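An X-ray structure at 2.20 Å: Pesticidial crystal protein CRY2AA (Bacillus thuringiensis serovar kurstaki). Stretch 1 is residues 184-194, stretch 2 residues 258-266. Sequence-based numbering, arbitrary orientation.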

ATOM      1  N   HIS A 184     -15.390  -7.192  13.887  1.00 12.56           N
ATOM      2  CA  HIS A 184     -16.607  -7.869  13.450  1.00 13.39           C
ATOM      3  C   HIS A 184     -16.353  -8.859  12.310  1.00 12.82           C
ATOM      4  O   HIS A 184     -16.823 -10.001  12.353  1.00  9.48           O
ATOM      5  CB  HIS A 184     -17.659  -6.845  13.004  1.00 15.63           C
ATOM      6  CG  HIS A 184     -19.022  -7.435  12.794  1.00 17.83           C
ATOM      7  ND1 HIS A 184     -20.015  -6.782  12.094  1.00 17.54           N
ATOM      8  CD2 HIS A 184     -19.555  -8.616  13.189  1.00 17.49           C
ATOM      9  CE1 HIS A 184     -21.098  -7.537  12.064  1.00 18.23           C
ATOM     10  NE2 HIS A 184     -20.848  -8.655  12.721  1.00 17.75           N
ATOM     11  N   LEU A 185     -15.615  -8.423  11.291  1.00 10.87           N
ATOM     12  CA  LEU A 185     -15.330  -9.284  10.148  1.00 11.84           C
ATOM     13  C   LEU A 185     -14.444 -10.459  10.539  1.00 12.56           C
ATOM     14  O   LEU A 185     -14.606 -11.563  10.010  1.00 11.86           O
ATOM     15  CB  LEU A 185     -14.683  -8.474   9.021  1.00 11.46           C
ATOM     16  CG  LEU A 185     -15.619  -7.485   8.315  1.00 14.02           C
ATOM     17  CD1 LEU A 185     -14.854  -6.701   7.254  1.00 12.89           C
ATOM     18  CD2 LEU A 185     -16.781  -8.241   7.679  1.00 12.95           C
ATOM     19  N   SER A 186     -13.520 -10.219  11.468  1.00 11.50           N
ATOM     20  CA  SER A 186     -12.625 -11.268  11.946  1.00 13.24           C
ATOM     21  C   SER A 186     -13.466 -12.307  12.684  1.00 14.13           C
ATOM     22  O   SER A 186     -13.228 -13.515  12.574  1.00 13.37           O
ATOM     23  CB  SER A 186     -11.576 -10.686  12.896  1.00  8.96           C
ATOM     24  OG  SER A 186     -10.689  -9.812  12.209  1.00 16.12           O
ATOM     25  N   PHE A 187     -14.440 -11.805  13.444  1.00 13.84           N
ATOM     26  CA  PHE A 187     -15.368 -12.623  14.218  1.00 14.45           C
ATOM     27  C   PHE A 187     -16.146 -13.541  13.280  1.00 13.31           C
ATOM     28  O   PHE A 187     -16.236 -14.748  13.500  1.00 14.86           O
ATOM     29  CB  PHE A 187     -16.338 -11.705  14.985  1.00 15.28           C
ATOM     30  CG  PHE A 187     -17.623 -12.375  15.401  1.00 16.05           C
ATOM     31  CD1 PHE A 187     -17.641 -13.290  16.452  1.00 17.27           C
ATOM     32  CD2 PHE A 187     -18.815 -12.098  14.732  1.00 14.22           C
ATOM     33  CE1 PHE A 187     -18.826 -13.921  16.835  1.00 14.16           C
ATOM     34  CE2 PHE A 187     -20.008 -12.727  15.111  1.00 15.70           C
ATOM     35  CZ  PHE A 187     -20.009 -13.641  16.166  1.00 13.93           C
ATOM     36  N   ILE A 188     -16.705 -12.954  12.230  1.00 12.90           N
ATOM     37  CA  ILE A 188     -17.468 -13.708  11.246  1.00 13.74           C
ATOM     38  C   ILE A 188     -16.606 -14.792  10.596  1.00 14.12           C
ATOM     39  O   ILE A 188     -17.030 -15.938  10.467  1.00 13.17           O
ATOM     40  CB  ILE A 188     -18.034 -12.759  10.168  1.00 13.99           C
ATOM     41  CG1 ILE A 188     -19.075 -11.834  10.813  1.00 13.95           C
ATOM     42  CG2 ILE A 188     -18.638 -13.562   9.011  1.00 12.09           C
ATOM     43  CD1 ILE A 188     -19.512 -10.662   9.936  1.00 15.20           C
ATOM     44  N   ARG A 189     -15.390 -14.427  10.207  1.00 14.39           N
ATOM     45  CA  ARG A 189     -14.479 -15.379   9.592  1.00 16.11           C
ATOM     46  C   ARG A 189     -14.165 -16.509  10.572  1.00 15.78           C
ATOM     47  O   ARG A 189     -14.046 -17.665  10.175  1.00 16.05           O
ATOM     48  CB  ARG A 189     -13.176 -14.682   9.176  1.00 15.02           C
ATOM     49  CG  ARG A 189     -12.243 -15.542   8.324  1.00 14.07           C
ATOM     50  CD  ARG A 189     -10.931 -14.818   8.076  1.00  9.97           C
ATOM     51  NE  ARG A 189     -10.084 -15.474   7.079  1.00 12.26           N
ATOM     52  CZ  ARG A 189      -8.966 -16.135   7.361  1.00 12.40           C
ATOM     53  NH1 ARG A 189      -8.552 -16.242   8.617  1.00  9.75           N
ATOM     54  NH2 ARG A 189      -8.243 -16.664   6.384  1.00 14.42           N
ATOM     55  N   ASP A 190     -14.030 -16.172  11.852  1.00 16.76           N
ATOM     56  CA  ASP A 190     -13.733 -17.178  12.870  1.00 15.61           C
ATOM     57  C   ASP A 190     -14.846 -18.219  12.943  1.00 16.95           C
ATOM     58  O   ASP A 190     -14.577 -19.419  12.998  1.00 15.75           O
ATOM     59  CB  ASP A 190     -13.556 -16.525  14.245  1.00 14.26           C
ATOM     60  CG  ASP A 190     -12.184 -15.885  14.424  1.00 14.36           C
ATOM     61  OD1 ASP A 190     -11.323 -16.038  13.532  1.00 14.12           O
ATOM     62  OD2 ASP A 190     -11.963 -15.236  15.469  1.00 12.84           O
ATOM     63  N   VAL A 191     -16.095 -17.762  12.943  1.00 16.29           N
ATOM     64  CA  VAL A 191     -17.229 -18.678  13.007  1.00 15.07           C
ATOM     65  C   VAL A 191     -17.172 -19.660  11.843  1.00 16.29           C
ATOM     66  O   VAL A 191     -17.387 -20.860  12.016  1.00 12.68           O
ATOM     67  CB  VAL A 191     -18.572 -17.914  12.941  1.00 16.81           C
ATOM     68  CG1 VAL A 191     -19.730 -18.901  12.816  1.00 16.83           C
ATOM     69  CG2 VAL A 191     -18.738 -17.050  14.183  1.00 12.37           C
ATOM     70  N   ILE A 192     -16.865 -19.137  10.661  1.00 16.27           N
ATOM     71  CA  ILE A 192     -16.780 -19.946   9.451  1.00 15.02           C
ATOM     72  C   ILE A 192     -15.676 -21.005   9.499  1.00 16.65           C
ATOM     73  O   ILE A 192     -15.937 -22.197   9.301  1.00 15.95           O
ATOM     74  CB  ILE A 192     -16.530 -19.055   8.211  1.00 14.43           C
ATOM     75  CG1 ILE A 192     -17.717 -18.101   8.011  1.00 13.89           C
ATOM     76  CG2 ILE A 192     -16.302 -19.924   6.978  1.00 10.18           C
ATOM     77  CD1 ILE A 192     -17.499 -17.054   6.940  1.00 14.23           C
ATOM     78  N   LEU A 193     -14.448 -20.565   9.759  1.00 15.42           N
ATOM     79  CA  LEU A 193     -13.295 -21.461   9.786  1.00 17.13           C
ATOM     80  C   LEU A 193     -13.212 -22.413  10.977  1.00 16.58           C
ATOM     81  O   LEU A 193     -12.451 -23.381  10.953  1.00 17.03           O
ATOM     82  CB  LEU A 193     -12.003 -20.642   9.682  1.00 14.56           C
ATOM     83  CG  LEU A 193     -11.854 -19.845   8.375  1.00 17.47           C
ATOM     84  CD1 LEU A 193     -10.575 -19.018   8.399  1.00 13.99           C
ATOM     85  CD2 LEU A 193     -11.855 -20.809   7.187  1.00 18.57           C
ATOM     86  N   ASN A 194     -14.000 -22.142  12.009  1.00 17.42           N
ATOM     87  CA  ASN A 194     -14.018 -22.976  13.207  1.00 21.17           C
ATOM     88  C   ASN A 194     -15.397 -23.597  13.407  1.00 20.83           C
ATOM     89  O   ASN A 194     -15.720 -24.071  14.499  1.00 20.89           O
ATOM     90  CB  ASN A 194     -13.651 -22.129  14.426  1.00 20.44           C
ATOM     91  CG  ASN A 194     -12.221 -21.641  14.373  1.00 20.69           C
ATOM     92  OD1 ASN A 194     -11.302 -22.362  14.751  1.00 20.61           O
ATOM     93  ND2 ASN A 194     -12.023 -20.419  13.884  1.00 16.17           N
ATOM     94  N   ILE A 258      -7.621  -5.949   3.129  1.00 13.35           N
ATOM     95  CA  ILE A 258      -7.498  -7.310   3.620  1.00 14.06           C
ATOM     96  C   ILE A 258      -8.861  -7.969   3.830  1.00 13.37           C
ATOM     97  O   ILE A 258      -8.976  -9.190   3.727  1.00 12.71           O
ATOM     98  CB  ILE A 258      -6.673  -7.381   4.932  1.00 12.28           C
ATOM     99  CG1 ILE A 258      -6.179  -8.813   5.152  1.00 15.22           C
ATOM    100  CG2 ILE A 258      -7.518  -6.927   6.115  1.00 13.30           C
ATOM    101  CD1 ILE A 258      -5.179  -9.294   4.112  1.00 11.99           C
ATOM    102  N   TRP A 259      -9.894  -7.170   4.095  1.00 11.12           N
ATOM    103  CA  TRP A 259     -11.233  -7.723   4.325  1.00 11.19           C
ATOM    104  C   TRP A 259     -11.747  -8.575   3.166  1.00 12.22           C
ATOM    105  O   TRP A 259     -12.265  -9.671   3.379  1.00 13.19           O
ATOM    106  CB  TRP A 259     -12.244  -6.607   4.594  1.00  9.88           C
ATOM    107  CG  TRP A 259     -11.954  -5.785   5.808  1.00 12.26           C
ATOM    108  CD1 TRP A 259     -11.169  -6.133   6.877  1.00 13.00           C
ATOM    109  CD2 TRP A 259     -12.458  -4.479   6.090  1.00 13.23           C
ATOM    110  NE1 TRP A 259     -11.155  -5.117   7.803  1.00 13.67           N
ATOM    111  CE2 TRP A 259     -11.937  -4.088   7.346  1.00 15.33           C
ATOM    112  CE3 TRP A 259     -13.300  -3.594   5.404  1.00 12.21           C
ATOM    113  CZ2 TRP A 259     -12.230  -2.855   7.928  1.00 14.86           C
ATOM    114  CZ3 TRP A 259     -13.593  -2.367   5.984  1.00 14.08           C
ATOM    115  CH2 TRP A 259     -13.056  -2.009   7.233  1.00 13.40           C
ATOM    116  N   SER A 260     -11.609  -8.065   1.946  1.00 10.50           N
ATOM    117  CA  SER A 260     -12.079  -8.790   0.777  1.00 13.40           C
ATOM    118  C   SER A 260     -11.185  -9.985   0.459  1.00 12.30           C
ATOM    119  O   SER A 260     -11.393 -10.669  -0.544  1.00 14.24           O
ATOM    120  CB  SER A 260     -12.180  -7.851  -0.435  1.00  7.86           C
ATOM    121  OG  SER A 260     -10.932  -7.262  -0.744  1.00 13.81           O
ATOM    122  N   LEU A 261     -10.186 -10.225   1.308  1.00 12.35           N
ATOM    123  CA  LEU A 261      -9.291 -11.369   1.130  1.00 13.01           C
ATOM    124  C   LEU A 261      -9.486 -12.357   2.279  1.00 13.24           C
ATOM    125  O   LEU A 261      -8.891 -13.429   2.288  1.00 14.78           O
ATOM    126  CB  LEU A 261      -7.820 -10.920   1.061  1.00 11.74           C
ATOM    127  CG  LEU A 261      -7.446 -10.129  -0.200  1.00 10.49           C
ATOM    128  CD1 LEU A 261      -5.985  -9.728  -0.137  1.00  7.69           C
ATOM    129  CD2 LEU A 261      -7.732 -10.965  -1.455  1.00  6.96           C
ATOM    130  N   PHE A 262     -10.322 -11.993   3.249  1.00 14.57           N
ATOM    131  CA  PHE A 262     -10.600 -12.878   4.382  1.00 14.12           C
ATOM    132  C   PHE A 262     -11.207 -14.181   3.858  1.00 16.21           C
ATOM    133  O   PHE A 262     -11.111 -15.230   4.496  1.00 16.71           O
ATOM    134  CB  PHE A 262     -11.591 -12.228   5.355  1.00 13.49           C
ATOM    135  CG  PHE A 262     -10.950 -11.383   6.434  1.00 13.01           C
ATOM    136  CD1 PHE A 262     -11.731 -10.852   7.457  1.00 13.65           C
ATOM    137  CD2 PHE A 262      -9.581 -11.142   6.450  1.00 10.68           C
ATOM    138  CE1 PHE A 262     -11.163 -10.097   8.480  1.00 13.54           C
ATOM    139  CE2 PHE A 262      -8.999 -10.389   7.470  1.00 13.10           C
ATOM    140  CZ  PHE A 262      -9.789  -9.865   8.487  1.00 14.13           C
ATOM    141  N   LYS A 263     -11.836 -14.100   2.690  1.00 15.09           N
ATOM    142  CA  LYS A 263     -12.465 -15.258   2.061  1.00 15.16           C
ATOM    143  C   LYS A 263     -11.416 -16.287   1.632  1.00 14.22           C
ATOM    144  O   LYS A 263     -11.756 -17.401   1.237  1.00 14.19           O
ATOM    145  CB  LYS A 263     -13.277 -14.815   0.836  1.00 14.70           C
ATOM    146  CG  LYS A 263     -12.398 -14.447  -0.362  1.00 18.17           C
ATOM    147  CD  LYS A 263     -13.021 -13.426  -1.324  1.00 18.17           C
ATOM    148  CE  LYS A 263     -13.986 -14.031  -2.325  1.00 21.54           C
ATOM    149  NZ  LYS A 263     -14.189 -13.086  -3.466  1.00 15.87           N
ATOM    150  N   TYR A 264     -10.143 -15.908   1.694  1.00 14.05           N
ATOM    151  CA  TYR A 264      -9.058 -16.815   1.316  1.00 12.99           C
ATOM    152  C   TYR A 264      -8.219 -17.261   2.507  1.00 11.51           C
ATOM    153  O   TYR A 264      -8.158 -16.584   3.534  1.00 10.35           O
ATOM    154  CB  TYR A 264      -8.130 -16.151   0.287  1.00 12.87           C
ATOM    155  CG  TYR A 264      -8.762 -15.903  -1.063  1.00 14.64           C
ATOM    156  CD1 TYR A 264      -9.100 -14.613  -1.469  1.00 14.33           C
ATOM    157  CD2 TYR A 264      -9.056 -16.967  -1.922  1.00 14.46           C
ATOM    158  CE1 TYR A 264      -9.725 -14.384  -2.700  1.00 12.94           C
ATOM    159  CE2 TYR A 264      -9.683 -16.748  -3.149  1.00 13.07           C
ATOM    160  CZ  TYR A 264     -10.016 -15.458  -3.529  1.00 12.46           C
ATOM    161  OH  TYR A 264     -10.676 -15.252  -4.716  1.00 12.63           O
ATOM    162  N   GLN A 265      -7.571 -18.412   2.361  1.00 11.28           N
ATOM    163  CA  GLN A 265      -6.694 -18.948   3.391  1.00 11.91           C
ATOM    164  C   GLN A 265      -5.374 -19.292   2.737  1.00 12.76           C
ATOM    165  O   GLN A 265      -5.340 -19.726   1.585  1.00 16.30           O
ATOM    166  CB  GLN A 265      -7.266 -20.219   4.020  1.00 10.98           C
ATOM    167  CG  GLN A 265      -8.500 -20.000   4.880  1.00 14.10           C
ATOM    168  CD  GLN A 265      -9.025 -21.305   5.446  1.00 15.99           C
ATOM    169  OE1 GLN A 265      -8.643 -21.725   6.541  1.00 16.38           O
ATOM    170  NE2 GLN A 265      -9.900 -21.961   4.693  1.00 12.39           N
ATOM    171  N   SER A 266      -4.291 -19.109   3.480  1.00 14.44           N
ATOM    172  CA  SER A 266      -2.960 -19.421   2.986  1.00 16.07           C
ATOM    173  C   SER A 266      -2.685 -18.621   1.713  1.00 15.96           C
ATOM    174  O   SER A 266      -2.285 -19.171   0.685  1.00 17.50           O
ATOM    175  CB  SER A 266      -2.859 -20.925   2.710  1.00 15.83           C
ATOM    176  OG  SER A 266      -1.514 -21.350   2.631  1.00 19.71           O
TER

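Stretch 2 opens in a helix that began earlier in the chain, and further on runs as turns and extended chain past one side of the helix in stretch 1. The CA atoms that lie nearest across the contact pair Leu185 with Trp259 at 7.3 Å, Arg189 with Phe262 at 7.0 Å and Leu193 with Gln265 at 9.5 Å. On the helix these residues are four apart, about one turn, so a single stripe of its surface meets the passing chain. Together the two stretches bury 403 Å², summed over both sides.

Ile258 makes no contact across the interface, but its carbonyl O accepts a hydrogen bond from Leu261 N at 2.9 Å. Trp259 is the first residue to touch the helix. Its CA-to-CB bond points sideways, with chi1 in the m well, and one face of the indole receives the Leu185 side chain. Leu185 CD1 lies 3.4 Å from Trp259 CG and 3.5 Å from the centroid of the five-membered ring, only 19° off the ring normal. A methyl group so nearly above the ring meets the criteria for a CH-pi contact.

Ser260 and Leu261 do not reach the helix; they are the central residues of a type I turn from Trp259 to Phe262. Phe262 N donates to Trp259 O at 3.0 Å, closing the turn and returning the chain to the interface.

Phe262 has the largest area covered by the opposing stretch, 99 Å². Its ring meets the helix in more than one way. Leu185 C approaches the ring edge, 3.9 Å from Phe262 CE1, and Leu185 CB is also 3.9 Å from that CE1, an apolar contact. Ser186 OG is 3.8 Å from Phe262 CE1 in an oblique position. Arg189 CD lies 4.3 Å from the centroid of the Phe262 ring and 29° off its normal, an off-centre CH-pi contact in which the aliphatic part of the arginine packs against the aromatic ring.

The polar part of Arg189 binds the backbone of the same residue. Arg189 NE donates to Phe262 O at 2.8 Å, with an N-H...O angle of 171°, close to linear. Lys263 directs its CA-to-CB bond away from the helix and makes no contact with it. Leu261 to Tyr264 forms a second type I turn, with Tyr264 N donating to Leu261 O at 2.8 Å. The CA-to-CB bond of Tyr264 also points away, but its carbonyl accepts the second hydrogen bond from Arg189: Arg189 NH2 to Tyr264 O is 2.9 Å, with an angle of 151°. Both acceptors lie at the guanidinium edge, near its plane, where the N-H groups point. One extended side chain, with chi1 to chi3 all t, thus joins two carbonyls two residues apart.

At Gln265 the CA-to-CB bond points sideways, but the end of the side chain comes nearer to the helix. Gln265 CG is 3.7 Å from Arg189 NH2, oblique to the guanidinium, and Gln265 CD is 3.4 Å from Leu193 CD2. Ser266 makes no contact across the interface.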